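Side-chain contact in serine proteinase inhibitor 1 (Myxoma virus, PDB 6BJ5), which inhibits serine proteases as a member of the poxvirus serpin subfamily and is important for the virulence of the virus: residues A[163-168]-A[174-179]. Numbering follows the deposited sequence.
Sequences TTDQPF and TYKVRM
Gln166 and Val177 form a hydrogen-bonded pair of an antiparallel β-hairpin in this serpin, joined by two backbone bonds, Gln166 N to Val177 O and, at 2.9 Å, Val177 N to Gln166 O. Thr164 pairs likewise with Met179, and Phe168 with Tyr175. Pro167 suits its non-hydrogen-bonded place opposite Lys176, where its missing N-H costs no cross-strand bond. On the face shared with those two, Asp165 OD1 forms a salt bridge to Arg178 NH1, meeting the guanidinium at its edge; the N-H geometry is bent and weak, and the carboxylate and guanidinium planes stand 83° apart. Lys176 NZ adds only a long salt bridge to Asp165 OD2, at 3.8 Å. Thr163 sets its methyl CG2 over one guanidinium face, offset toward the rim, while its OG1 is hydrogen-bonded to Glu303 OE2. On the other face, Gln166 bends at chi2 (-75°), bringing NE2 within 2.7 Å of Thr164 OG1 in a hydrogen bond lying in the amide plane. Its aliphatic part packs crosswise on the flexible thioether of Met179, whose CE lies 3.6 Å from Gln166 CB. Arg178-Lys250 backbone bonding joins strand 243-258; Thr174 to Lys176 pair antiparallel with another chain. Branched Val177 places CG1 3.7 Å from Phe168 CB.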
loop_
_atom_site.group_PDB
_atom_site.type_symbol
_atom_site.label_atom_id
_atom_site.label_comp_id
_atom_site.label_asym_id
_atom_site.label_seq_id
_atom_site.Cartn_x
_atom_site.Cartn_y
_atom_site.Cartn_z
ATOM N N THR A 163 -8.759 16.285 21.537
ATOM C CA THR A 163 -8.380 16.629 20.177
ATOM C C THR A 163 -8.782 18.078 19.888
ATOM O O THR A 163 -9.905 18.492 20.187
ATOM C CB THR A 163 -9.066 15.666 19.205
ATOM O OG1 THR A 163 -8.707 14.310 19.526
ATOM C CG2 THR A 163 -8.669 15.978 17.784
ATOM N N THR A 164 -7.865 18.863 19.330
ATOM C CA THR A 164 -8.136 20.275 19.121
ATOM C C THR A 164 -7.691 20.697 17.729
ATOM O O THR A 164 -6.819 20.079 17.120
ATOM C CB THR A 164 -7.400 21.149 20.133
ATOM O OG1 THR A 164 -6.006 21.188 19.783
ATOM C CG2 THR A 164 -7.564 20.578 21.549
ATOM N N ASP A 165 -8.290 21.775 17.240
ATOM C CA ASP A 165 -7.822 22.392 16.006
ATOM C C ASP A 165 -6.445 22.990 16.247
ATOM O O ASP A 165 -6.259 23.756 17.190
ATOM C CB ASP A 165 -8.788 23.488 15.543
ATOM C CG ASP A 165 -10.149 22.942 15.140
ATOM O OD1 ASP A 165 -10.263 21.718 14.905
ATOM O OD2 ASP A 165 -11.106 23.740 15.053
ATOM N N GLN A 166 -5.479 22.651 15.400
ATOM C CA GLN A 166 -4.125 23.154 15.544
ATOM C C GLN A 166 -3.559 23.437 14.137
ATOM O O GLN A 166 -4.092 22.942 13.156
ATOM C CB GLN A 166 -3.207 22.172 16.288
ATOM C CG GLN A 166 -3.616 21.874 17.730
ATOM C CD GLN A 166 -3.313 23.009 18.695
ATOM O OE1 GLN A 166 -2.348 23.747 18.521
ATOM N NE2 GLN A 166 -4.160 23.168 19.701
ATOM N N PRO A 167 -2.549 24.305 14.069
ATOM C CA PRO A 167 -1.931 24.579 12.752
ATOM C C PRO A 167 -1.004 23.456 12.268
ATOM O O PRO A 167 -0.403 22.714 13.056
ATOM C CB PRO A 167 -1.144 25.881 13.007
ATOM C CG PRO A 167 -0.867 25.890 14.466
ATOM C CD PRO A 167 -2.067 25.220 15.116
ATOM N N PHE A 168 -0.884 23.362 10.937
ATOM C CA PHE A 168 -0.021 22.407 10.240
ATOM C C PHE A 168 0.751 23.185 9.186
ATOM O O PHE A 168 0.143 23.752 8.270
ATOM C CB PHE A 168 -0.862 21.302 9.579
ATOM C CG PHE A 168 -0.065 20.143 9.030
ATOM C CD1 PHE A 168 0.123 18.996 9.790
ATOM C CD2 PHE A 168 0.436 20.172 7.727
ATOM C CE1 PHE A 168 0.832 17.906 9.282
ATOM C CE2 PHE A 168 1.155 19.100 7.213
ATOM C CZ PHE A 168 1.352 17.958 7.993
ATOM N N THR A 174 -0.279 27.289 5.629
ATOM C CA THR A 174 -0.639 26.752 6.933
ATOM C C THR A 174 -2.076 26.258 6.904
ATOM O O THR A 174 -2.934 26.850 6.239
ATOM C CB THR A 174 -0.418 27.804 8.029
ATOM O OG1 THR A 174 0.963 28.195 8.010
ATOM C CG2 THR A 174 -0.717 27.228 9.425
ATOM N N TYR A 175 -2.329 25.139 7.581
ATOM C CA TYR A 175 -3.644 24.518 7.542
ATOM C C TYR A 175 -4.143 24.348 8.959
ATOM O O TYR A 175 -3.369 24.384 9.916
ATOM C CB TYR A 175 -3.628 23.139 6.848
ATOM C CG TYR A 175 -3.161 23.190 5.419
ATOM C CD1 TYR A 175 -4.071 23.223 4.361
ATOM C CD2 TYR A 175 -1.807 23.200 5.118
ATOM C CE1 TYR A 175 -3.629 23.267 3.048
ATOM C CE2 TYR A 175 -1.360 23.246 3.805
ATOM C CZ TYR A 175 -2.268 23.279 2.781
ATOM O OH TYR A 175 -1.806 23.315 1.485
ATOM N N LYS A 176 -5.440 24.120 9.081
ATOM C CA LYS A 176 -6.049 23.858 10.372
ATOM C C LYS A 176 -6.446 22.399 10.345
ATOM O O LYS A 176 -7.281 21.992 9.525
ATOM C CB LYS A 176 -7.274 24.730 10.627
ATOM C CG LYS A 176 -7.985 24.354 11.892
ATOM C CD LYS A 176 -9.231 25.173 12.116
ATOM C CE LYS A 176 -10.358 24.617 11.284
ATOM N NZ LYS A 176 -11.646 25.292 11.586
ATOM N N VAL A 177 -5.813 21.605 11.195
ATOM C CA VAL A 177 -6.100 20.187 11.185
ATOM C C VAL A 177 -6.646 19.833 12.554
ATOM O O VAL A 177 -6.468 20.546 13.545
ATOM C CB VAL A 177 -4.885 19.309 10.849
ATOM C CG1 VAL A 177 -4.261 19.737 9.521
ATOM C CG2 VAL A 177 -3.914 19.348 11.965
ATOM N N ARG A 178 -7.319 18.703 12.574
ATOM C CA ARG A 178 -7.895 18.101 13.755
ATOM C C ARG A 178 -6.779 17.298 14.415
ATOM O O ARG A 178 -6.461 16.185 13.985
ATOM C CB ARG A 178 -9.029 17.213 13.269
ATOM C CG ARG A 178 -10.140 16.949 14.159
ATOM C CD ARG A 178 -10.993 18.137 14.386
ATOM N NE ARG A 178 -11.556 17.900 15.695
ATOM C CZ ARG A 178 -11.443 18.736 16.707
ATOM N NH1 ARG A 178 -10.811 19.896 16.535
ATOM N NH2 ARG A 178 -11.963 18.400 17.877
ATOM N N MET A 179 -6.148 17.886 15.422
ATOM C CA MET A 179 -5.013 17.231 16.049
ATOM C C MET A 179 -5.267 16.485 17.344
ATOM O O MET A 179 -5.796 17.027 18.315
ATOM C CB MET A 179 -3.880 18.243 16.260
ATOM C CG MET A 179 -2.639 17.658 16.914
ATOM S SD MET A 179 -1.331 18.877 17.142
ATOM C CE MET A 179 -1.032 19.375 15.447
#